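Matching sites in 3-oxoacyl-(acyl-carrier protein) synthase II from Thermus thermophilus, a protein that probably catalyses the condensation step of fatty acid elongation, adding two carbons from malonyl-ACP to an acyl chain (PDB 1J3N (chain A, 2.00 Å), residues Thr7-Leu12 and Gly234-Glu239), and in its relative 3-oxoacyl-[acyl-carrier-protein] synthase, mitochondrial from Arabidopsis thaliana (PDB 1W0I (chain B, 2.10 Å), residues Thr6-Val11 and Gly253-Glu258). Both blocks share one frame: the second was fitted to the first on N, CA, C and O of the twelve residues, RMSD 0.44 Å. Numbering follows each deposited sequence.

Structure 1 (1J3N).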
# COMPACT_ATOMS: atom_id res chain seq x y z
N THR A 7 -13.82 -5.22 -17.66
CA THR A 7 -13.89 -5.11 -19.11
C THR A 7 -12.55 -5.28 -19.81
O THR A 7 -12.47 -5.21 -21.04
CB THR A 7 -14.46 -3.74 -19.53
OG1 THR A 7 -13.57 -2.71 -19.07
CG2 THR A 7 -15.84 -3.53 -18.91
N GLY A 8 -11.49 -5.49 -19.04
CA GLY A 8 -10.18 -5.67 -19.62
C GLY A 8 -9.31 -6.57 -18.78
O GLY A 8 -9.27 -6.43 -17.56
N LEU A 9 -8.60 -7.50 -19.42
CA LEU A 9 -7.73 -8.40 -18.71
C LEU A 9 -6.32 -8.33 -19.30
O LEU A 9 -6.11 -8.66 -20.46
CB LEU A 9 -8.26 -9.84 -18.80
CG LEU A 9 -9.69 -10.07 -18.29
CD1 LEU A 9 -10.16 -11.46 -18.68
CD2 LEU A 9 -9.75 -9.89 -16.77
N GLY A 10 -5.39 -7.85 -18.49
CA GLY A 10 -4.00 -7.75 -18.91
C GLY A 10 -3.23 -8.74 -18.08
O GLY A 10 -2.97 -8.51 -16.90
N ALA A 11 -2.87 -9.87 -18.68
CA ALA A 11 -2.15 -10.92 -17.98
C ALA A 11 -0.73 -11.15 -18.49
O ALA A 11 -0.53 -11.36 -19.68
CB ALA A 11 -2.94 -12.22 -18.06
N LEU A 12 0.23 -11.10 -17.58
CA LEU A 12 1.63 -11.36 -17.92
C LEU A 12 2.02 -12.49 -16.97
O LEU A 12 2.36 -12.24 -15.82
CB LEU A 12 2.49 -10.11 -17.66
CG LEU A 12 3.94 -10.19 -18.14
CD1 LEU A 12 3.99 -10.49 -19.63
CD2 LEU A 12 4.65 -8.89 -17.83
N GLY A 234 -0.76 -8.71 -13.09
CA GLY A 234 -2.13 -8.83 -13.52
C GLY A 234 -2.75 -7.46 -13.34
O GLY A 234 -2.76 -6.93 -12.22
N VAL A 235 -3.24 -6.89 -14.43
CA VAL A 235 -3.89 -5.58 -14.39
C VAL A 235 -5.25 -5.73 -15.06
O VAL A 235 -5.35 -6.18 -16.21
CB VAL A 235 -3.06 -4.50 -15.13
CG1 VAL A 235 -3.82 -3.18 -15.15
CG2 VAL A 235 -1.73 -4.30 -14.42
N LEU A 236 -6.30 -5.40 -14.33
CA LEU A 236 -7.64 -5.51 -14.87
C LEU A 236 -8.25 -4.13 -15.02
O LEU A 236 -7.91 -3.21 -14.28
CB LEU A 236 -8.53 -6.36 -13.95
CG LEU A 236 -8.13 -7.83 -13.71
CD1 LEU A 236 -6.90 -7.92 -12.80
CD2 LEU A 236 -9.29 -8.57 -13.08
N VAL A 237 -9.12 -3.98 -16.00
CA VAL A 237 -9.81 -2.72 -16.22
C VAL A 237 -11.14 -2.82 -15.46
O VAL A 237 -11.99 -3.62 -15.82
CB VAL A 237 -10.11 -2.48 -17.72
CG1 VAL A 237 -10.95 -1.21 -17.89
CG2 VAL A 237 -8.81 -2.35 -18.51
N LEU A 238 -11.30 -2.04 -14.39
CA LEU A 238 -12.56 -2.05 -13.65
C LEU A 238 -13.31 -0.84 -14.17
O LEU A 238 -12.71 0.20 -14.43
CB LEU A 238 -12.33 -1.94 -12.14
CG LEU A 238 -11.55 -3.07 -11.48
CD1 LEU A 238 -11.78 -2.99 -9.97
CD2 LEU A 238 -12.00 -4.43 -12.00
N GLU A 239 -14.62 -0.97 -14.33
CA GLU A 239 -15.40 0.11 -14.92
C GLU A 239 -16.82 0.14 -14.39
O GLU A 239 -17.43 -0.90 -14.13
CB GLU A 239 -15.44 -0.14 -16.44
CG GLU A 239 -15.54 1.07 -17.34
CD GLU A 239 -15.55 0.67 -18.82
OE1 GLU A 239 -14.87 -0.32 -19.17
OE2 GLU A 239 -16.23 1.33 -19.62
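Leu9 and Leu236 meet on one face of an antiparallel strand pair, CD2 of Leu9 lying 3.9 Å from CD2 of Leu236. The segments 7-12 and 234-239 belong to neighbouring strands in the mixed central sheet of the thiolase-like fold. Helix 343-357 covers the leucine face; its Ile349 touches Leu9, Ala11 and Leu236. Leu236 sets CG anti to its carbonyl carbon (chi1 -62°), and CG stands 4.0 Å from CD2 of Leu9. On the other face Val237 lies over Gly8, with CB 3.7 Å from Gly8 CA. Helix 70-86 packs there against Val235 and Val237. Backbone bonds tie Gly10 to Val235 in both directions. At one end Thr7 OG1 donates to Glu239 OE1 over 2.7 Å, the two side chains crossing at about a right angle. His243 and Arg247 hold OE2 of the same carboxylate. The tight part thus runs from Gly10 to Thr7. The Ala11 end is looser: its CB stays 5.7 Å from CA of Gly234. Every touching residue is buried; no side faces solvent.

Structure 2 (1W0I).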
# COMPACT_ATOMS: atom_id res chain seq x y z
N THR B 6 -14.06 -4.97 -17.62
CA THR B 6 -14.18 -4.91 -19.08
C THR B 6 -12.86 -5.14 -19.80
O THR B 6 -12.79 -5.02 -21.02
CB THR B 6 -14.74 -3.55 -19.53
OG1 THR B 6 -13.95 -2.50 -18.96
CG2 THR B 6 -16.19 -3.39 -19.08
N GLY B 7 -11.81 -5.46 -19.04
CA GLY B 7 -10.52 -5.69 -19.67
C GLY B 7 -9.59 -6.54 -18.83
O GLY B 7 -9.52 -6.37 -17.61
N LEU B 8 -8.86 -7.44 -19.48
CA LEU B 8 -7.93 -8.32 -18.78
C LEU B 8 -6.54 -8.29 -19.41
O LEU B 8 -6.40 -8.29 -20.63
CB LEU B 8 -8.44 -9.77 -18.80
CG LEU B 8 -9.86 -10.07 -18.33
CD1 LEU B 8 -10.13 -11.56 -18.49
CD2 LEU B 8 -10.05 -9.65 -16.88
N GLY B 9 -5.51 -8.29 -18.56
CA GLY B 9 -4.14 -8.29 -19.06
C GLY B 9 -3.22 -8.95 -18.05
O GLY B 9 -3.40 -8.79 -16.85
N MET B 10 -2.22 -9.70 -18.53
CA MET B 10 -1.30 -10.37 -17.61
C MET B 10 -0.04 -10.94 -18.28
O MET B 10 -0.02 -11.23 -19.48
CB MET B 10 -2.03 -11.50 -16.87
CG MET B 10 -2.20 -12.79 -17.68
SD MET B 10 -3.63 -13.78 -17.17
CE MET B 10 -3.41 -13.86 -15.38
N VAL B 11 1.01 -11.08 -17.47
CA VAL B 11 2.28 -11.66 -17.90
C VAL B 11 2.67 -12.56 -16.72
O VAL B 11 2.87 -12.09 -15.60
CB VAL B 11 3.35 -10.56 -18.15
CG1 VAL B 11 3.48 -9.65 -16.95
CG2 VAL B 11 4.69 -11.21 -18.48
N GLY B 253 -0.59 -8.85 -13.12
CA GLY B 253 -1.97 -9.07 -13.49
C GLY B 253 -2.66 -7.72 -13.40
O GLY B 253 -2.58 -7.04 -12.38
N VAL B 254 -3.33 -7.31 -14.48
CA VAL B 254 -4.02 -6.03 -14.51
C VAL B 254 -5.40 -6.18 -15.14
O VAL B 254 -5.55 -6.89 -16.14
CB VAL B 254 -3.23 -4.98 -15.34
CG1 VAL B 254 -4.00 -3.67 -15.39
CG2 VAL B 254 -1.86 -4.76 -14.73
N ILE B 255 -6.40 -5.52 -14.57
CA ILE B 255 -7.75 -5.57 -15.11
C ILE B 255 -8.31 -4.17 -15.22
O ILE B 255 -7.85 -3.25 -14.53
CB ILE B 255 -8.72 -6.41 -14.22
CG1 ILE B 255 -8.91 -5.74 -12.85
CG2 ILE B 255 -8.17 -7.82 -14.03
CD1 ILE B 255 -9.83 -6.54 -11.92
N VAL B 256 -9.29 -3.99 -16.09
CA VAL B 256 -9.91 -2.69 -16.25
C VAL B 256 -11.26 -2.75 -15.56
O VAL B 256 -12.13 -3.54 -15.94
CB VAL B 256 -10.09 -2.30 -17.72
CG1 VAL B 256 -10.90 -1.00 -17.82
CG2 VAL B 256 -8.73 -2.11 -18.37
N LEU B 257 -11.42 -1.93 -14.54
CA LEU B 257 -12.65 -1.86 -13.77
C LEU B 257 -13.38 -0.59 -14.17
O LEU B 257 -12.75 0.43 -14.43
CB LEU B 257 -12.34 -1.79 -12.27
CG LEU B 257 -11.68 -2.98 -11.56
CD1 LEU B 257 -11.06 -2.50 -10.26
CD2 LEU B 257 -12.73 -4.06 -11.29
N GLU B 258 -14.71 -0.65 -14.24
CA GLU B 258 -15.47 0.54 -14.55
C GLU B 258 -16.91 0.44 -14.09
O GLU B 258 -17.46 -0.65 -13.91
CB GLU B 258 -15.40 0.92 -16.05
CG GLU B 258 -16.12 0.03 -17.03
CD GLU B 258 -15.96 0.50 -18.48
OE1 GLU B 258 -16.55 1.53 -18.88
OE2 GLU B 258 -15.24 -0.18 -19.25
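Leu8 and Ile255 meet on one face of the strand pair, CD2 of Leu8 lying 3.9 Å from CG2 of Ile255. Helix 364-378 covers this face: Leu374 touches Leu8, Val367 and Phe371 touch Met10, and Ile370 touches Ile255. Ile255 sets CG2 anti to its carbonyl carbon, while CG1 (chi1 65°) leads CD1 away from the segment 6-11. On the other face Val256 lies over Gly7, with CB 3.9 Å from Gly7 CA. Helix 87-102 packs there against Val254 and Val256. Backbone bonds tie Gly9 to Val254 in both directions. At one end Thr6 OG1 donates to Glu258 OE2 over 2.7 Å, the two side chains crossing at about a right angle. Arg266 bridges to OE2 and His262 bonds to OE1. The tight part thus runs from Gly9 to Thr6. The Met10 end is looser: its CB skirts CA of Gly253 at 4.2 Å, and CG, between backbone N and carbonyl carbon (chi1 79°), starts the chain toward helix 364-378. Every touching residue is buried; no side faces solvent.

What differs
Ala11(A) is exchanged for Met10(B). The CA atoms stand 1.1 Å apart after superposition and the CB atoms 1.7 Å apart, so the backbone itself is displaced here. CG, SD and CE of Met10(B) have no counterpart in Ala11(A). They add apolar bulk to the buried leucine face, and the larger side chain may account for part of the displacement. Leu12(A) is exchanged for Val11(B), neither side chain reaching the opposite segment; CG of Leu12(A) and CG2 of Val11(B) fall 1.3 Å apart, while CD1 and CD2 of Leu12(A) have no counterpart. Leu236(A) is exchanged for Ile255(B) with the CB atoms coinciding. CG of Leu236(A) and CG2 of Ile255(B) fall 0.3 Å apart, so both fill the same first branch position and keep the touch on Leu9(A) or Leu8(B). The further carbons take different places on the buried face: CD1 and CD2 of Leu236(A) have no counterpart in Ile255(B), nor CG1 and CD1 of Ile255(B) in Leu236(A). The side chains of Thr7(A), Leu9(A), Val235(A) and Val237(A) and their counterparts keep their places. Also kept are the bonds of Gly10(A) with Val235(A), matched by Gly9(B) with Val254(B), and of Thr7(A) OG1 with Glu239(A), matched by Thr6(B) OG1 with Glu258(B).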